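Local coordinates for protein coronin (Toxoplasma gondii, PDB 4OZU) that probably binds actin filaments as a coronin-family protein, of which this chain is the WD40 domain, a seven-bladed beta-propeller, at residues A73-H78 / T117-P122; S25-S30 / A48-G53. One frame throughout, in Å; residues are numbered along the deposited sequence.

Both contacts reach one five-stranded propeller blade, in which strands 45-49, 58-62, 73-75 and 118-119 follow one another. Contact 1 adds strand 118-119 at the outer edge, whereas contact 2 ties the continuation of strand 45-49 to the loop leaving strand 16-25. Their centres lie about 15 Å apart, yet they touch directly: the ammonium of Lys74 makes a cation-pi interaction with the Trp50 indole, NZ lying 2.9 Å from NE1. The backbone oxygen of Arg28 sits on the opposite face of that ring, so the indole is sandwiched between a cation and a carbonyl. The cation probably draws pi density toward itself and may so ease the oxygen's approach.

Contact 1 of 2, residues A73-H78 / T117-P122; sequences AKIKGH and TELKEP
Leu119 lies alongside Ile75, both pointing to the same face of the sheet, with CB of Leu119 3.9 Å from CG1 of Ile75 and its CD2 methyl meeting CG1 and CD1. Ile75 is extended, its CD1 anti (chi2 179°), and packs on Trp107 and Leu95 of the neighbouring blade; Leu119 covers the outer flank of Ile75. Near the start of the pair, the CB atoms of Ala73 and Thr117 meet at 3.6 Å.

The backbones run parallel, and three bonds step between them as expected of parallel strands. Lys74 uses both its polar backbone atoms: its N reaches Thr117 O at 3.0 Å, and its O receives the N-H of Leu119 at 2.7 Å. The third, Lys76 N to Leu119 O, is also 2.7 Å and almost straight, with an N-H...O angle of 178°. Ala73 and Ile75 bond on their other side to Ile60 and Leu58, so strand 118-119 extends an existing blade. Just beyond, Gly77-His78 is the GH pair of a WD repeat: His78 bonds Thr97 through NE2 and meets the Trp107 ring, which recalls the His-Ser/Thr part of the Asp-His-Ser/Thr-Trp network of WD repeats; here ND1 bonds Gly56 O.

On the other face, Lys76 crosses Glu118 obliquely. Its chain bends at chi4 (-64°), leaving CE 3.0 Å from OE2 of Glu118 while NZ stays 4.3 Å from that oxygen, beyond a salt bridge. Strand pairing therefore rests on three backbone hydrogen bonds and the apolar pair, with the Lys76-Glu118 charges probably adding only a diffuse attraction.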
loop_
_atom_site.group_PDB
_atom_site.type_symbol
_atom_site.label_atom_id
_atom_site.label_comp_id
_atom_site.label_asym_id
_atom_site.label_seq_id
_atom_site.Cartn_x
_atom_site.Cartn_y
_atom_site.Cartn_z
ATOM N N ALA A 73 -7.859 -19.995 -4.258
ATOM C CA ALA A 73 -8.901 -20.031 -3.247
ATOM C C ALA A 73 -9.798 -18.812 -3.462
ATOM O O ALA A 73 -9.388 -17.853 -4.119
ATOM C CB ALA A 73 -8.297 -20.037 -1.857
ATOM N N LYS A 74 -11.012 -18.849 -2.918
ATOM C CA LYS A 74 -11.990 -17.793 -3.167
ATOM C C LYS A 74 -12.534 -17.172 -1.891
ATOM O O LYS A 74 -12.890 -17.872 -0.944
ATOM C CB LYS A 74 -13.162 -18.334 -3.980
ATOM C CG LYS A 74 -12.773 -19.034 -5.262
ATOM C CD LYS A 74 -12.179 -18.076 -6.271
ATOM C CE LYS A 74 -11.911 -18.797 -7.581
ATOM N NZ LYS A 74 -11.314 -17.897 -8.591
ATOM N N ILE A 75 -12.611 -15.847 -1.887
ATOM C CA ILE A 75 -13.285 -15.115 -0.830
ATOM C C ILE A 75 -14.488 -14.407 -1.446
ATOM O O ILE A 75 -14.332 -13.586 -2.349
ATOM C CB ILE A 75 -12.331 -14.106 -0.148
ATOM C CG1 ILE A 75 -11.190 -14.857 0.538
ATOM C CG2 ILE A 75 -13.086 -13.240 0.869
ATOM C CD1 ILE A 75 -10.173 -13.961 1.225
ATOM N N LYS A 76 -15.684 -14.742 -0.964
ATOM C CA LYS A 76 -16.927 -14.177 -1.496
ATOM C C LYS A 76 -17.518 -13.168 -0.496
ATOM O O LYS A 76 -16.839 -12.222 -0.110
ATOM C CB LYS A 76 -17.914 -15.298 -1.822
ATOM C CG LYS A 76 -17.370 -16.301 -2.838
ATOM C CD LYS A 76 -18.429 -17.305 -3.265
ATOM C CE LYS A 76 -17.882 -18.303 -4.277
ATOM N NZ LYS A 76 -17.472 -17.656 -5.554
ATOM N N GLY A 77 -18.771 -13.348 -0.089
ATOM C CA GLY A 77 -19.365 -12.482 0.921
ATOM C C GLY A 77 -19.801 -11.120 0.405
ATOM O O GLY A 77 -20.913 -10.668 0.692
ATOM N N HIS A 78 -18.928 -10.464 -0.354
ATOM C CA HIS A 78 -19.231 -9.157 -0.938
ATOM C C HIS A 78 -20.471 -9.210 -1.819
ATOM O O HIS A 78 -20.709 -10.206 -2.497
ATOM C CB HIS A 78 -18.049 -8.648 -1.767
ATOM C CG HIS A 78 -16.718 -8.855 -1.119
ATOM N ND1 HIS A 78 -15.913 -9.939 -1.403
ATOM C CD2 HIS A 78 -16.045 -8.117 -0.205
ATOM C CE1 HIS A 78 -14.803 -9.858 -0.690
ATOM N NE2 HIS A 78 -14.859 -8.761 0.044
ATOM N N THR A 117 -10.581 -24.060 -1.311
ATOM C CA THR A 117 -10.894 -23.198 -0.179
ATOM C C THR A 117 -11.865 -22.101 -0.596
ATOM O O THR A 117 -11.648 -21.413 -1.594
ATOM C CB THR A 117 -9.625 -22.558 0.408
ATOM O OG1 THR A 117 -8.771 -23.586 0.924
ATOM C CG2 THR A 117 -9.967 -21.579 1.529
ATOM N N GLU A 118 -12.933 -21.946 0.183
ATOM C CA GLU A 118 -13.933 -20.914 -0.059
ATOM C C GLU A 118 -14.300 -20.223 1.247
ATOM O O GLU A 118 -14.702 -20.877 2.210
ATOM C CB GLU A 118 -15.179 -21.516 -0.704
ATOM C CG GLU A 118 -16.196 -20.494 -1.181
ATOM C CD GLU A 118 -17.487 -21.145 -1.645
ATOM O OE1 GLU A 118 -18.126 -21.846 -0.831
ATOM O OE2 GLU A 118 -17.857 -20.965 -2.825
ATOM N N LEU A 119 -14.147 -18.904 1.267
ATOM C CA LEU A 119 -14.525 -18.079 2.407
ATOM C C LEU A 119 -15.775 -17.272 2.086
ATOM O O LEU A 119 -15.791 -16.509 1.119
ATOM C CB LEU A 119 -13.381 -17.139 2.785
ATOM C CG LEU A 119 -12.688 -17.367 4.125
ATOM C CD1 LEU A 119 -12.156 -18.784 4.244
ATOM C CD2 LEU A 119 -11.565 -16.354 4.296
ATOM N N LYS A 120 -16.816 -17.441 2.897
ATOM C CA LYS A 120 -18.067 -16.709 2.713
ATOM C C LYS A 120 -18.369 -15.789 3.887
ATOM O O LYS A 120 -18.968 -14.728 3.708
ATOM C CB LYS A 120 -19.234 -17.680 2.514
ATOM C CG LYS A 120 -19.360 -18.221 1.101
ATOM C CD LYS A 120 -20.682 -18.951 0.906
ATOM C CE LYS A 120 -20.929 -19.279 -0.558
ATOM N NZ LYS A 120 -22.264 -19.907 -0.781
ATOM N N GLU A 121 -17.962 -16.200 5.085
ATOM C CA GLU A 121 -18.252 -15.440 6.300
ATOM C C GLU A 121 -17.017 -14.715 6.833
ATOM O O GLU A 121 -16.022 -15.351 7.169
ATOM C CB GLU A 121 -18.805 -16.368 7.382
ATOM C CG GLU A 121 -20.142 -17.012 7.031
ATOM C CD GLU A 121 -21.315 -16.045 7.119
ATOM O OE1 GLU A 121 -21.090 -14.833 7.326
ATOM O OE2 GLU A 121 -22.469 -16.506 6.989
ATOM N N PRO A 122 -17.068 -13.374 6.911
ATOM C CA PRO A 122 -15.969 -12.661 7.569
ATOM C C PRO A 122 -15.951 -12.913 9.070
ATOM O O PRO A 122 -16.994 -13.245 9.635
ATOM C CB PRO A 122 -16.269 -11.183 7.286
ATOM C CG PRO A 122 -17.362 -11.157 6.281
ATOM C CD PRO A 122 -18.095 -12.453 6.399
#

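Contact 2 of 2, residues S25-S30 / A48-G53; sequences SDLRLS and APWDVG
The carbonyl oxygen of Arg28 is held by one conventional hydrogen bond and one weaker C-H contact: the N-H of Asp51 reaches it at 2.7 Å, and CA of Trp50 approaches at 3.5 Å. The Asp51 nitrogen stands above the carbonyl plane, 37° out of it. The same oxygen rests over the centre of one face of the Trp50 indole, 3.1 Å above the ring.

A second backbone bond, Ser30 N to Pro49 O, is 3.0 Å long and nearly straight at 175°. Together the two bonds bracket Leu29 and Trp50 in a single bridge between chains running at about 80° to each other. In the propeller this joins two blades: Leu29 and Leu27 also bond through their backbones to Gly341 and Asn342, in the turn before strand 343-350, while Trp50 bonds through its backbone to Val57, just before strand 58-62.

The buried side chains fill the crossing. Leu29, with CG beside its backbone N, touches CB of Ala48 with its CD2 methyl at 3.6 Å and, from another side of that methyl, CZ3 of Trp50; Leu27 crosses the far end of the indole at about a right angle, CB near CH2. Farther out, Arg28 bends at chi2 and chi3 so that NE makes a long salt bridge of 3.6 Å with OD2 of Asp51. A water lies within hydrogen-bonding distance of Leu29 O, at 2.7 Å, and of Asp51 OD2, at 3.2 Å.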
loop_
_atom_site.group_PDB
_atom_site.type_symbol
_atom_site.label_atom_id
_atom_site.label_comp_id
_atom_site.label_asym_id
_atom_site.label_seq_id
_atom_site.Cartn_x
_atom_site.Cartn_y
_atom_site.Cartn_z
ATOM N N SER A 25 -0.232 -17.264 -14.327
ATOM C CA SER A 25 -0.984 -17.151 -15.574
ATOM C C SER A 25 -2.264 -17.990 -15.578
ATOM O O SER A 25 -2.522 -18.765 -14.655
ATOM C CB SER A 25 -0.096 -17.545 -16.760
ATOM O OG SER A 25 0.280 -18.909 -16.699
ATOM N N ASP A 26 -3.056 -17.805 -16.632
ATOM C CA ASP A 26 -4.366 -18.432 -16.773
ATOM C C ASP A 26 -5.289 -18.061 -15.618
ATOM O O ASP A 26 -6.109 -18.858 -15.152
ATOM C CB ASP A 26 -4.219 -19.949 -16.899
ATOM C CG ASP A 26 -4.005 -20.386 -18.334
ATOM O OD1 ASP A 26 -4.849 -20.045 -19.192
ATOM O OD2 ASP A 26 -2.988 -21.048 -18.613
ATOM N N LEU A 27 -5.157 -16.820 -15.172
ATOM C CA LEU A 27 -6.040 -16.279 -14.156
ATOM C C LEU A 27 -7.243 -15.618 -14.819
ATOM O O LEU A 27 -7.246 -15.401 -16.024
ATOM C CB LEU A 27 -5.294 -15.271 -13.284
ATOM C CG LEU A 27 -3.990 -15.761 -12.645
ATOM C CD1 LEU A 27 -3.336 -14.619 -11.870
ATOM C CD2 LEU A 27 -4.239 -16.959 -11.741
ATOM N N ARG A 28 -8.259 -15.311 -14.017
ATOM C CA ARG A 28 -9.435 -14.568 -14.464
ATOM C C ARG A 28 -9.605 -13.341 -13.577
ATOM O O ARG A 28 -10.374 -13.362 -12.615
ATOM C CB ARG A 28 -10.686 -15.445 -14.408
ATOM C CG ARG A 28 -10.803 -16.456 -15.542
ATOM C CD ARG A 28 -11.397 -15.833 -16.798
ATOM N NE ARG A 28 -12.693 -15.203 -16.542
ATOM C CZ ARG A 28 -13.868 -15.831 -16.582
ATOM N NH1 ARG A 28 -13.940 -17.125 -16.870
ATOM N NH2 ARG A 28 -14.982 -15.156 -16.330
ATOM N N LEU A 29 -8.880 -12.277 -13.902
ATOM C CA LEU A 29 -8.780 -11.118 -13.018
ATOM C C LEU A 29 -9.694 -9.972 -13.429
ATOM O O LEU A 29 -9.974 -9.770 -14.610
ATOM C CB LEU A 29 -7.339 -10.622 -12.979
ATOM C CG LEU A 29 -6.325 -11.661 -12.500
ATOM C CD1 LEU A 29 -4.911 -11.144 -12.682
ATOM C CD2 LEU A 29 -6.589 -12.018 -11.045
ATOM N N SER A 30 -10.146 -9.219 -12.432
ATOM C CA SER A 30 -10.941 -8.027 -12.668
ATOM C C SER A 30 -10.094 -6.924 -13.285
ATOM O O SER A 30 -8.902 -6.803 -12.991
ATOM C CB SER A 30 -11.562 -7.536 -11.363
ATOM O OG SER A 30 -12.091 -6.231 -11.509
ATOM N N ALA A 48 -6.157 -11.002 -5.365
ATOM C CA ALA A 48 -6.504 -10.332 -6.614
ATOM C C ALA A 48 -8.006 -10.450 -6.890
ATOM O O ALA A 48 -8.526 -11.560 -7.002
ATOM C CB ALA A 48 -5.705 -10.920 -7.770
ATOM N N PRO A 49 -8.712 -9.307 -6.974
ATOM C CA PRO A 49 -10.131 -9.350 -7.337
ATOM C C PRO A 49 -10.373 -10.151 -8.616
ATOM O O PRO A 49 -9.669 -9.966 -9.612
ATOM C CB PRO A 49 -10.486 -7.875 -7.524
ATOM C CG PRO A 49 -9.569 -7.161 -6.599
ATOM C CD PRO A 49 -8.285 -7.942 -6.609
ATOM N N TRP A 50 -11.357 -11.043 -8.562
ATOM C CA TRP A 50 -11.608 -12.003 -9.630
ATOM C C TRP A 50 -12.633 -11.452 -10.610
ATOM O O TRP A 50 -13.441 -10.595 -10.257
ATOM C CB TRP A 50 -12.089 -13.329 -9.034
ATOM C CG TRP A 50 -11.674 -14.535 -9.817
ATOM C CD1 TRP A 50 -12.488 -15.398 -10.491
ATOM C CD2 TRP A 50 -10.336 -15.014 -10.005
ATOM N NE1 TRP A 50 -11.739 -16.386 -11.088
ATOM C CE2 TRP A 50 -10.415 -16.170 -10.806
ATOM C CE3 TRP A 50 -9.080 -14.576 -9.574
ATOM C CZ2 TRP A 50 -9.285 -16.895 -11.183
ATOM C CZ3 TRP A 50 -7.960 -15.294 -9.952
ATOM C CH2 TRP A 50 -8.070 -16.440 -10.746
ATOM N N ASP A 51 -12.585 -11.942 -11.845
ATOM C CA ASP A 51 -13.513 -11.516 -12.883
ATOM C C ASP A 51 -14.787 -12.347 -12.821
ATOM O O ASP A 51 -14.901 -13.375 -13.489
ATOM C CB ASP A 51 -12.857 -11.639 -14.260
ATOM C CG ASP A 51 -13.776 -11.227 -15.387
ATOM O OD1 ASP A 51 -14.707 -10.433 -15.140
ATOM O OD2 ASP A 51 -13.562 -11.696 -16.523
ATOM N N VAL A 52 -15.734 -11.900 -12.002
ATOM C CA VAL A 52 -16.995 -12.606 -11.815
ATOM C C VAL A 52 -18.160 -11.642 -11.934
ATOM O O VAL A 52 -18.020 -10.446 -11.670
ATOM C CB VAL A 52 -17.068 -13.300 -10.439
ATOM C CG1 VAL A 52 -15.990 -14.373 -10.322
ATOM C CG2 VAL A 52 -16.977 -12.268 -9.309
ATOM N N GLY A 53 -19.311 -12.169 -12.333
ATOM C CA GLY A 53 -20.536 -11.396 -12.325
ATOM C C GLY A 53 -21.096 -11.361 -10.916
ATOM O O GLY A 53 -20.958 -12.328 -10.166
HETATM O O HOH W 1 -10.459 -10.912 -16.974
#